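Local coordinates for FAD-binding PCMH-type domain-containing protein (PDB 6YJO) that carries FAD attached by two covalent links and is probably an oxidoreductase of the oxygen-dependent FAD-linked family, at residues 107-112 against 496-500; 345-349 against 434-438; 67-73 against 113-119. One frame throughout, in Å; residues are numbered along the deposited sequence.

Contact 1 (107-112 against 496-500); sequences FGYGGE and WNPQG. With FAD (flavin-adenine dinucleotide), chain C.
Two irregular segments meet without any hydrogen bond between them. Residues 107-109 have helical backbone angles, closed by a weak bond from Gly110 N to Phe107 O (2.9 Å). Positive phi at Gly110 (122°) and Gly111 (75°) favours glycine and lets the backbone pass close to Trp496 and Pro498. Gly110 and Asn497 are the nearest CA pair, at 5.1 Å. Asn497 to Gly500 form a type I turn, Gly500 N to Asn497 O at 3.0 Å. Phe107 (chi1 m, chi2 -2°) lays its ring face against Pro498 in a CH-pi contact, Pro498 CD 4.0 Å from the ring centroid. Phe107 CE1 is 3.6 Å from Pro498 CG, and Phe107 CE2 4.1 Å from Gln499 CB. Gly111 CA sits 3.6 Å from Pro498 CD, where a CB would clash. Trp496 (t, chi2 94°) turns its ring edge to the backbone, CZ3 3.3 Å from Gly110 O. Glu112 (p) brings OE1 to 3.3 Å from Trp496 CZ3; OE2 hydrogen-bonds His115 and salt-bridges Arg94. Asn497 (p) OD1 accepts a weak bond from Gln499 N (3.0 Å). Phe107 and Gly108 line the FAD pocket. The contact thus joins FAD-binding and berberine-like regions by shape and CH-pi packing, not paired polar groups.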
loop_
_atom_site.group_PDB
_atom_site.type_symbol
_atom_site.label_atom_id
_atom_site.label_comp_id
_atom_site.label_asym_id
_atom_site.label_seq_id
_atom_site.Cartn_x
_atom_site.Cartn_y
_atom_site.Cartn_z
ATOM N N PHE A 107 -5.386 -0.777 -11.295
ATOM C CA PHE A 107 -4.345 -1.429 -12.082
ATOM C C PHE A 107 -4.418 -2.947 -11.993
ATOM O O PHE A 107 -3.776 -3.630 -12.795
ATOM C CB PHE A 107 -2.963 -0.948 -11.628
ATOM C CG PHE A 107 -2.652 0.493 -11.989
ATOM C CD1 PHE A 107 -3.543 1.269 -12.718
ATOM C CD2 PHE A 107 -1.449 1.065 -11.598
ATOM C CE1 PHE A 107 -3.239 2.585 -13.046
ATOM C CE2 PHE A 107 -1.142 2.381 -11.921
ATOM C CZ PHE A 107 -2.037 3.138 -12.649
ATOM N N GLY A 108 -5.187 -3.490 -11.051
ATOM C CA GLY A 108 -5.450 -4.921 -11.064
ATOM C C GLY A 108 -5.972 -5.404 -12.398
ATOM O O GLY A 108 -5.636 -6.504 -12.841
ATOM N N TYR A 109 -6.801 -4.588 -13.054
ATOM C CA TYR A 109 -7.321 -4.921 -14.374
ATOM C C TYR A 109 -6.326 -4.600 -15.481
ATOM O O TYR A 109 -6.464 -5.124 -16.595
ATOM C CB TYR A 109 -8.634 -4.175 -14.633
ATOM C CG TYR A 109 -9.728 -4.545 -13.656
ATOM C CD1 TYR A 109 -10.605 -5.583 -13.927
ATOM C CD2 TYR A 109 -9.874 -3.863 -12.454
ATOM C CE1 TYR A 109 -11.601 -5.934 -13.037
ATOM C CE2 TYR A 109 -10.870 -4.205 -11.556
ATOM C CZ TYR A 109 -11.730 -5.244 -11.851
ATOM O OH TYR A 109 -12.723 -5.587 -10.962
ATOM N N GLY A 110 -5.334 -3.758 -15.200
ATOM C CA GLY A 110 -4.297 -3.403 -16.155
ATOM C C GLY A 110 -4.194 -1.921 -16.453
ATOM O O GLY A 110 -3.286 -1.519 -17.196
ATOM N N GLY A 111 -5.081 -1.086 -15.913
ATOM C CA GLY A 111 -5.080 0.328 -16.224
ATOM C C GLY A 111 -5.633 0.664 -17.588
ATOM O O GLY A 111 -5.458 1.797 -18.047
ATOM N N GLU A 112 -6.308 -0.283 -18.235
ATOM C CA GLU A 112 -6.779 -0.180 -19.611
ATOM C C GLU A 112 -7.610 -1.429 -19.885
ATOM O O GLU A 112 -7.676 -2.340 -19.053
ATOM C CB GLU A 112 -5.621 -0.067 -20.605
ATOM C CG GLU A 112 -4.694 -1.281 -20.621
ATOM C CD GLU A 112 -3.640 -1.201 -21.708
ATOM O OE1 GLU A 112 -3.246 -0.074 -22.079
ATOM O OE2 GLU A 112 -3.214 -2.268 -22.197
ATOM N N TRP A 496 1.925 -5.503 -17.840
ATOM C CA TRP A 496 1.922 -4.080 -18.132
ATOM C C TRP A 496 0.911 -3.363 -17.250
ATOM O O TRP A 496 -0.149 -3.911 -16.931
ATOM C CB TRP A 496 1.588 -3.842 -19.607
ATOM C CG TRP A 496 1.723 -2.418 -20.038
ATOM C CD1 TRP A 496 2.812 -1.837 -20.617
ATOM C CD2 TRP A 496 0.730 -1.394 -19.931
ATOM N NE1 TRP A 496 2.561 -0.513 -20.877
ATOM C CE2 TRP A 496 1.288 -0.216 -20.463
ATOM C CE3 TRP A 496 -0.576 -1.357 -19.435
ATOM C CZ2 TRP A 496 0.585 0.986 -20.513
ATOM C CZ3 TRP A 496 -1.273 -0.165 -19.486
ATOM C CH2 TRP A 496 -0.690 0.991 -20.021
ATOM N N ASN A 497 1.253 -2.147 -16.845
ATOM C CA ASN A 497 0.302 -1.231 -16.235
ATOM C C ASN A 497 0.782 0.187 -16.500
ATOM O O ASN A 497 1.959 0.401 -16.810
ATOM C CB ASN A 497 0.140 -1.484 -14.728
ATOM C CG ASN A 497 1.396 -1.183 -13.943
ATOM O OD1 ASN A 497 1.659 -0.033 -13.592
ATOM N ND2 ASN A 497 2.177 -2.221 -13.649
ATOM N N PRO A 498 -0.111 1.177 -16.405
ATOM C CA PRO A 498 0.280 2.553 -16.755
ATOM C C PRO A 498 1.568 3.035 -16.105
ATOM O O PRO A 498 2.380 3.683 -16.777
ATOM C CB PRO A 498 -0.932 3.369 -16.293
ATOM C CG PRO A 498 -2.078 2.436 -16.476
ATOM C CD PRO A 498 -1.552 1.069 -16.128
ATOM N N GLN A 499 1.786 2.741 -14.822
ATOM C CA GLN A 499 2.975 3.199 -14.110
ATOM C C GLN A 499 3.935 2.052 -13.817
ATOM O O GLN A 499 4.678 2.090 -12.833
ATOM C CB GLN A 499 2.568 3.921 -12.829
ATOM C CG GLN A 499 1.956 5.279 -13.118
ATOM C CD GLN A 499 1.216 5.884 -11.939
ATOM O OE1 GLN A 499 1.383 5.461 -10.795
ATOM N NE2 GLN A 499 0.387 6.884 -12.220
ATOM N N GLY A 500 3.950 1.043 -14.687
ATOM C CA GLY A 500 4.807 -0.101 -14.479
ATOM C C GLY A 500 6.230 0.153 -14.935
ATOM O O GLY A 500 6.522 1.106 -15.655
HETATM P PA FAD C . -4.888 -4.928 -6.508
HETATM O O1A FAD C . -5.572 -3.946 -7.382
HETATM O O2A FAD C . -5.444 -6.357 -6.611
HETATM O O5B FAD C . -3.334 -4.928 -6.772
HETATM C C5B FAD C . -2.582 -3.697 -6.823
HETATM C C4B FAD C . -1.315 -3.922 -7.603
HETATM O O4B FAD C . -0.737 -5.195 -7.222
HETATM C C3B FAD C . -1.502 -3.982 -9.116
HETATM O O3B FAD C . -0.366 -3.452 -9.788
HETATM C C2B FAD C . -1.662 -5.482 -9.362
HETATM O O2B FAD C . -1.310 -5.848 -10.687
HETATM C C1B FAD C . -0.659 -6.040 -8.355
HETATM N N9A FAD C . -0.927 -7.417 -7.947
HETATM C C8A FAD C . -2.019 -7.895 -7.268
HETATM N N7A FAD C . -1.991 -9.187 -7.047
HETATM C C5A FAD C . -0.792 -9.591 -7.626
HETATM C C6A FAD C . -0.172 -10.847 -7.733
HETATM N N6A FAD C . -0.685 -11.981 -7.249
HETATM N N1A FAD C . 1.018 -10.900 -8.372
HETATM C C2A FAD C . 1.539 -9.772 -8.858
HETATM N N3A FAD C . 1.046 -8.533 -8.815
HETATM C C4A FAD C . -0.135 -8.509 -8.181
HETATM N N1 FAD C . -1.697 1.089 1.984
HETATM C C2 FAD C . -0.875 1.278 3.058
HETATM O O2 FAD C . 0.356 1.279 2.939
HETATM N N3 FAD C . -1.422 1.473 4.316
HETATM C C4 FAD C . -2.769 1.499 4.620
HETATM O O4 FAD C . -3.142 1.681 5.778
HETATM C C4X FAD C . -3.632 1.298 3.472
HETATM N N5 FAD C . -4.921 1.307 3.666
HETATM C C5X FAD C . -5.743 1.109 2.568
HETATM C C6 FAD C . -7.122 1.145 2.741
HETATM C C7 FAD C . -7.991 0.924 1.680
HETATM C C7M FAD C . -9.477 0.947 1.923
HETATM C C8 FAD C . -7.468 0.732 0.390
HETATM C C8M FAD C . -8.372 0.501 -0.790
HETATM C C9 FAD C . -6.089 0.721 0.205
HETATM C C9A FAD C . -5.229 0.912 1.278
HETATM N N10 FAD C . -3.829 0.898 1.121
HETATM C C10 FAD C . -3.000 1.098 2.193
HETATM C "C1'" FAD C . -3.226 0.729 -0.208
HETATM C "C2'" FAD C . -2.843 -0.706 -0.536
HETATM O "O2'" FAD C . -1.631 -1.050 0.133
HETATM C "C3'" FAD C . -2.628 -0.819 -2.045
HETATM O "O3'" FAD C . -3.808 -0.355 -2.694
HETATM C "C4'" FAD C . -2.327 -2.232 -2.539
HETATM O "O4'" FAD C . -1.295 -2.197 -3.525
HETATM C "C5'" FAD C . -3.564 -2.878 -3.117
HETATM O "O5'" FAD C . -3.346 -4.296 -3.235
HETATM P P FAD C . -4.508 -5.249 -3.679
HETATM O O1P FAD C . -3.933 -6.615 -4.066
HETATM O O2P FAD C . -5.573 -5.244 -2.645
HETATM O O3P FAD C . -5.017 -4.482 -4.992
#

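Contact 2 (345-349 against 434-438); sequences FYSTS and GFTVL
A helix packs over a strand at the edge of a sheet. Strand 346-349 and helix segment 434-438 run nearly parallel, crossing at -22° with axes 8.8 Å apart at closest. Tyr346 lies nearest Gly434 (CA-CA 7.1 Å) and Thr348 nearest Leu438 (7.2 Å). Tyr346 (chi1 t) points toward the helix. Phe435 (m) directs its edge at the Tyr346 face in a T-shaped pair, centroids 4.7 Å apart and planes at 89°. Tyr346 CD2 is 3.4 Å from Phe435 CD1 and 3.7 Å from Leu438 CD1. Leu438 (m, t) also sets CD1 3.2 Å from Tyr346 O. Ser347 points away, and its CA is 3.8 Å from Leu438 CD1. Thr348 (t) points back toward the helix, with CG2 4.1 Å from Leu438 CB. This is alpha/beta packing: helix 431-446 lies over one face of the seven-stranded antiparallel sheet, across edge strand 346-352 and its neighbour 417-423. Tyr346 OH and Thr348 OG1 both hydrogen-bond Asp462. Their hydroxyls are thus satisfied elsewhere, and the helix meets the strand through aromatic and apolar surfaces.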
loop_
_atom_site.group_PDB
_atom_site.type_symbol
_atom_site.label_atom_id
_atom_site.label_comp_id
_atom_site.label_asym_id
_atom_site.label_seq_id
_atom_site.Cartn_x
_atom_site.Cartn_y
_atom_site.Cartn_z
ATOM N N PHE A 345 -12.930 7.888 -5.819
ATOM C CA PHE A 345 -11.998 8.798 -5.166
ATOM C C PHE A 345 -10.787 9.018 -6.063
ATOM O O PHE A 345 -10.574 8.302 -7.047
ATOM C CB PHE A 345 -11.551 8.234 -3.816
ATOM C CG PHE A 345 -10.808 6.934 -3.934
ATOM C CD1 PHE A 345 -11.498 5.733 -4.009
ATOM C CD2 PHE A 345 -9.424 6.910 -4.000
ATOM C CE1 PHE A 345 -10.824 4.536 -4.134
ATOM C CE2 PHE A 345 -8.742 5.711 -4.126
ATOM C CZ PHE A 345 -9.445 4.523 -4.194
ATOM N N TYR A 346 -9.986 10.017 -5.694
ATOM C CA TYR A 346 -8.666 10.240 -6.268
ATOM C C TYR A 346 -7.708 10.594 -5.140
ATOM O O TYR A 346 -8.055 11.383 -4.255
ATOM C CB TYR A 346 -8.685 11.358 -7.316
ATOM C CG TYR A 346 -7.314 11.907 -7.643
ATOM C CD1 TYR A 346 -6.370 11.126 -8.297
ATOM C CD2 TYR A 346 -6.963 13.206 -7.296
ATOM C CE1 TYR A 346 -5.116 11.622 -8.598
ATOM C CE2 TYR A 346 -5.708 13.711 -7.592
ATOM C CZ TYR A 346 -4.790 12.911 -8.246
ATOM O OH TYR A 346 -3.539 13.394 -8.551
ATOM N N SER A 347 -6.509 10.011 -5.169
ATOM C CA SER A 347 -5.549 10.204 -4.091
ATOM C C SER A 347 -4.145 10.387 -4.649
ATOM O O SER A 347 -3.856 10.074 -5.808
ATOM C CB SER A 347 -5.551 9.028 -3.101
ATOM O OG SER A 347 -6.802 8.911 -2.446
ATOM N N THR A 348 -3.272 10.905 -3.788
ATOM C CA THR A 348 -1.854 11.043 -4.088
ATOM C C THR A 348 -1.098 11.018 -2.768
ATOM O O THR A 348 -1.695 11.046 -1.690
ATOM C CB THR A 348 -1.566 12.323 -4.880
ATOM O OG1 THR A 348 -0.173 12.378 -5.218
ATOM C CG2 THR A 348 -1.948 13.564 -4.077
ATOM N N SER A 349 0.230 10.967 -2.860
ATOM C CA SER A 349 1.071 10.749 -1.693
ATOM C C SER A 349 2.325 11.609 -1.778
ATOM O O SER A 349 2.606 12.255 -2.791
ATOM C CB SER A 349 1.473 9.273 -1.560
ATOM O OG SER A 349 2.159 8.836 -2.720
ATOM N N GLY A 434 -11.200 17.921 -8.523
ATOM C CA GLY A 434 -10.611 16.965 -7.600
ATOM C C GLY A 434 -9.118 16.785 -7.804
ATOM O O GLY A 434 -8.364 16.666 -6.836
ATOM N N PHE A 435 -8.672 16.754 -9.067
ATOM C CA PHE A 435 -7.246 16.589 -9.343
ATOM C C PHE A 435 -6.466 17.853 -8.999
ATOM O O PHE A 435 -5.339 17.776 -8.494
ATOM C CB PHE A 435 -7.019 16.224 -10.813
ATOM C CG PHE A 435 -7.782 15.010 -11.277
ATOM C CD1 PHE A 435 -7.860 13.870 -10.498
ATOM C CD2 PHE A 435 -8.408 15.016 -12.510
ATOM C CE1 PHE A 435 -8.560 12.755 -10.941
ATOM C CE2 PHE A 435 -9.108 13.910 -12.956
ATOM C CZ PHE A 435 -9.184 12.780 -12.172
ATOM N N THR A 436 -7.042 19.030 -9.269
ATOM C CA THR A 436 -6.330 20.282 -9.026
ATOM C C THR A 436 -6.057 20.497 -7.542
ATOM O O THR A 436 -4.961 20.927 -7.163
ATOM C CB THR A 436 -7.128 21.464 -9.578
ATOM O OG1 THR A 436 -7.377 21.278 -10.976
ATOM C CG2 THR A 436 -6.356 22.761 -9.363
ATOM N N VAL A 437 -7.042 20.218 -6.686
ATOM C CA VAL A 437 -6.920 20.589 -5.279
ATOM C C VAL A 437 -5.874 19.727 -4.582
ATOM O O VAL A 437 -5.070 20.230 -3.789
ATOM C CB VAL A 437 -8.296 20.505 -4.593
ATOM C CG1 VAL A 437 -8.789 19.057 -4.521
ATOM C CG2 VAL A 437 -8.243 21.146 -3.215
ATOM N N LEU A 438 -5.857 18.421 -4.864
ATOM C CA LEU A 438 -4.851 17.561 -4.245
ATOM C C LEU A 438 -3.451 17.887 -4.757
ATOM O O LEU A 438 -2.483 17.861 -3.988
ATOM C CB LEU A 438 -5.180 16.086 -4.487
ATOM C CG LEU A 438 -6.369 15.474 -3.733
ATOM C CD1 LEU A 438 -6.258 13.955 -3.719
ATOM C CD2 LEU A 438 -6.491 16.011 -2.312
#

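Contact 3 (67-73 against 113-119); sequences YTPAAIA and NGHLVIV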
loop_
_atom_site.group_PDB
_atom_site.type_symbol
_atom_site.label_atom_id
_atom_site.label_comp_id
_atom_site.label_asym_id
_atom_site.label_seq_id
_atom_site.Cartn_x
_atom_site.Cartn_y
_atom_site.Cartn_z
ATOM N N TYR A 67 -12.640 -0.830 -16.117
ATOM C CA TYR A 67 -12.066 -1.371 -17.342
ATOM C C TYR A 67 -12.723 -2.712 -17.635
ATOM O O TYR A 67 -13.399 -3.292 -16.782
ATOM C CB TYR A 67 -10.544 -1.508 -17.233
ATOM C CG TYR A 67 -9.862 -0.196 -16.951
ATOM C CD1 TYR A 67 -9.645 0.724 -17.964
ATOM C CD2 TYR A 67 -9.452 0.134 -15.668
ATOM C CE1 TYR A 67 -9.031 1.930 -17.711
ATOM C CE2 TYR A 67 -8.834 1.337 -15.407
ATOM C CZ TYR A 67 -8.627 2.230 -16.430
ATOM O OH TYR A 67 -8.014 3.429 -16.170
ATOM N N THR A 68 -12.515 -3.201 -18.855
ATOM C CA THR A 68 -13.145 -4.431 -19.335
ATOM C C THR A 68 -12.075 -5.382 -19.861
ATOM O O THR A 68 -11.669 -5.281 -21.031
ATOM C CB THR A 68 -14.192 -4.133 -20.405
ATOM O OG1 THR A 68 -13.652 -3.243 -21.393
ATOM C CG2 THR A 68 -15.417 -3.502 -19.756
ATOM N N PRO A 69 -11.569 -6.285 -19.016
ATOM C CA PRO A 69 -10.744 -7.403 -19.490
ATOM C C PRO A 69 -11.112 -7.992 -20.843
ATOM O O PRO A 69 -12.260 -7.908 -21.288
ATOM C CB PRO A 69 -10.952 -8.452 -18.383
ATOM C CG PRO A 69 -11.559 -7.671 -17.178
ATOM C CD PRO A 69 -11.511 -6.218 -17.551
ATOM N N ALA A 70 -10.119 -8.595 -21.501
ATOM C CA ALA A 70 -10.392 -9.523 -22.593
ATOM C C ALA A 70 -10.897 -10.851 -22.047
ATOM O O ALA A 70 -11.843 -11.429 -22.592
ATOM C CB ALA A 70 -9.130 -9.717 -23.435
ATOM N N ALA A 71 -10.288 -11.332 -20.963
ATOM C CA ALA A 71 -10.836 -12.425 -20.173
ATOM C C ALA A 71 -10.419 -12.240 -18.720
ATOM O O ALA A 71 -9.459 -11.529 -18.413
ATOM C CB ALA A 71 -10.379 -13.797 -20.684
ATOM N N ILE A 72 -11.176 -12.874 -17.828
ATOM C CA ILE A 72 -10.837 -12.985 -16.414
ATOM C C ILE A 72 -10.606 -14.458 -16.111
ATOM O O ILE A 72 -11.481 -15.295 -16.368
ATOM C CB ILE A 72 -11.942 -12.426 -15.504
ATOM C CG1 ILE A 72 -12.160 -10.929 -15.729
ATOM C CG2 ILE A 72 -11.588 -12.689 -14.048
ATOM C CD1 ILE A 72 -13.465 -10.433 -15.139
ATOM N N ALA A 73 -9.432 -14.777 -15.575
ATOM C CA ALA A 73 -9.182 -16.088 -14.995
ATOM C C ALA A 73 -9.439 -16.032 -13.495
ATOM O O ALA A 73 -9.273 -14.989 -12.857
ATOM C CB ALA A 73 -7.750 -16.552 -15.266
ATOM N N ASN A 113 -8.234 -1.466 -21.059
ATOM C CA ASN A 113 -9.006 -2.628 -21.469
ATOM C C ASN A 113 -8.137 -3.578 -22.288
ATOM O O ASN A 113 -7.067 -3.215 -22.780
ATOM C CB ASN A 113 -10.233 -2.202 -22.279
ATOM C CG ASN A 113 -10.894 -0.956 -21.720
ATOM O OD1 ASN A 113 -10.367 0.149 -21.852
ATOM N ND2 ASN A 113 -12.055 -1.128 -21.092
ATOM N N GLY A 114 -8.601 -4.819 -22.403
ATOM C CA GLY A 114 -7.957 -5.782 -23.267
ATOM C C GLY A 114 -6.854 -6.582 -22.616
ATOM O O GLY A 114 -5.968 -7.077 -23.320
ATOM N N HIS A 115 -6.879 -6.727 -21.294
ATOM C CA HIS A 115 -5.948 -7.582 -20.573
ATOM C C HIS A 115 -6.619 -8.901 -20.223
ATOM O O HIS A 115 -7.831 -8.958 -20.006
ATOM C CB HIS A 115 -5.472 -6.924 -19.272
ATOM C CG HIS A 115 -4.382 -5.915 -19.453
ATOM N ND1 HIS A 115 -3.350 -5.770 -18.550
ATOM C CD2 HIS A 115 -4.172 -4.987 -20.416
ATOM C CE1 HIS A 115 -2.546 -4.804 -18.955
ATOM N NE2 HIS A 115 -3.023 -4.311 -20.085
ATOM N N LEU A 116 -5.819 -9.962 -20.163
ATOM C CA LEU A 116 -6.193 -11.119 -19.365
ATOM C C LEU A 116 -5.926 -10.774 -17.911
ATOM O O LEU A 116 -4.814 -10.378 -17.554
ATOM C CB LEU A 116 -5.408 -12.367 -19.775
ATOM C CG LEU A 116 -5.498 -13.560 -18.809
ATOM C CD1 LEU A 116 -6.917 -14.131 -18.734
ATOM C CD2 LEU A 116 -4.506 -14.650 -19.195
ATOM N N VAL A 117 -6.951 -10.886 -17.077
ATOM C CA VAL A 117 -6.863 -10.501 -15.674
ATOM C C VAL A 117 -7.015 -11.751 -14.821
ATOM O O VAL A 117 -8.080 -12.378 -14.809
ATOM C CB VAL A 117 -7.912 -9.436 -15.316
ATOM C CG1 VAL A 117 -7.924 -9.188 -13.820
ATOM C CG2 VAL A 117 -7.615 -8.141 -16.061
ATOM N N ILE A 118 -5.949 -12.098 -14.106
ATOM C CA ILE A 118 -5.865 -13.319 -13.313
ATOM C C ILE A 118 -6.232 -12.939 -11.882
ATOM O O ILE A 118 -5.431 -12.339 -11.161
ATOM C CB ILE A 118 -4.468 -13.945 -13.403
ATOM C CG1 ILE A 118 -4.132 -14.286 -14.862
ATOM C CG2 ILE A 118 -4.366 -15.190 -12.526
ATOM C CD1 ILE A 118 -2.709 -14.770 -15.085
ATOM N N VAL A 119 -7.453 -13.279 -11.475
ATOM C CA VAL A 119 -7.968 -12.938 -10.152
ATOM C C VAL A 119 -7.567 -14.047 -9.185
ATOM O O VAL A 119 -8.145 -15.137 -9.193
ATOM C CB VAL A 119 -9.490 -12.747 -10.178
ATOM C CG1 VAL A 119 -10.038 -12.584 -8.758
ATOM C CG2 VAL A 119 -9.869 -11.544 -11.037
#
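Backbone hydrogen bonds hold these segments side by side. Ala70 N donates to His115 O (2.8 Å), then Val117 N to Ala71 O (2.9 Å). Ala73 N donates to Val117 O (2.9 Å), and Val119 N to Ala73 O (2.9 Å). Ala73 thus bonds both neighbours of its partner Ile118, the parallel pattern. CA-H...O contacts add to these, Ile72 CA to Val117 O (3.2 Å) and Leu116 CA to Ala71 O (3.4 Å). In the loops before the strands, Gly114 N makes a weak hydrogen bond to Thr68 O (3.4 Å). His115 points away from 67-73 and hydrogen-bonds Glu112 and Ser96. On one face, Ala71 CB meets Leu116 CD1 (4.0 Å) and Ala73 CB meets Ile118 CG1 (4.3 Å), with helix 32-41 touching Ala71. On the other, Ile72 CG2 meets Val119 CG2 (3.7 Å) and Pro69 CB meets Val117 CG2 (4.1 Å), with Trp54 against Pro69 and Ile72. Strand 116-119 is central in a three-stranded parallel sheet, between 71-73 and 95-98. Such a small parallel sheet belongs to the FAD-binding domain of PCMH-type flavoproteins; here strand 95-98 carries Ala97 and runs into Ser99, both FAD-binding.

Contacts 1 and 3 lie next to each other and use consecutive pieces of chain, 107-112 and 113-119. They touch directly: Trp496 O is 3.3 Å from His115 CE1, and Tyr109 O is 3.3 Å from Val117 CG2. Contact 2 stands apart, its centre about 19 Å from that of contact 1 and about 27 Å from that of contact 3. Contacts 2 and 3 are largely buried, though contact 3 has an exposed end at Thr68 and Asn113; contact 1 is partly buried. Their chemistry follows their elements. Contact 3 joins strands by backbone hydrogen bonds. Contact 2 joins a strand and a helix, and contact 1 two loops, both by packing that includes backbone atoms, without hydrogen bonds across.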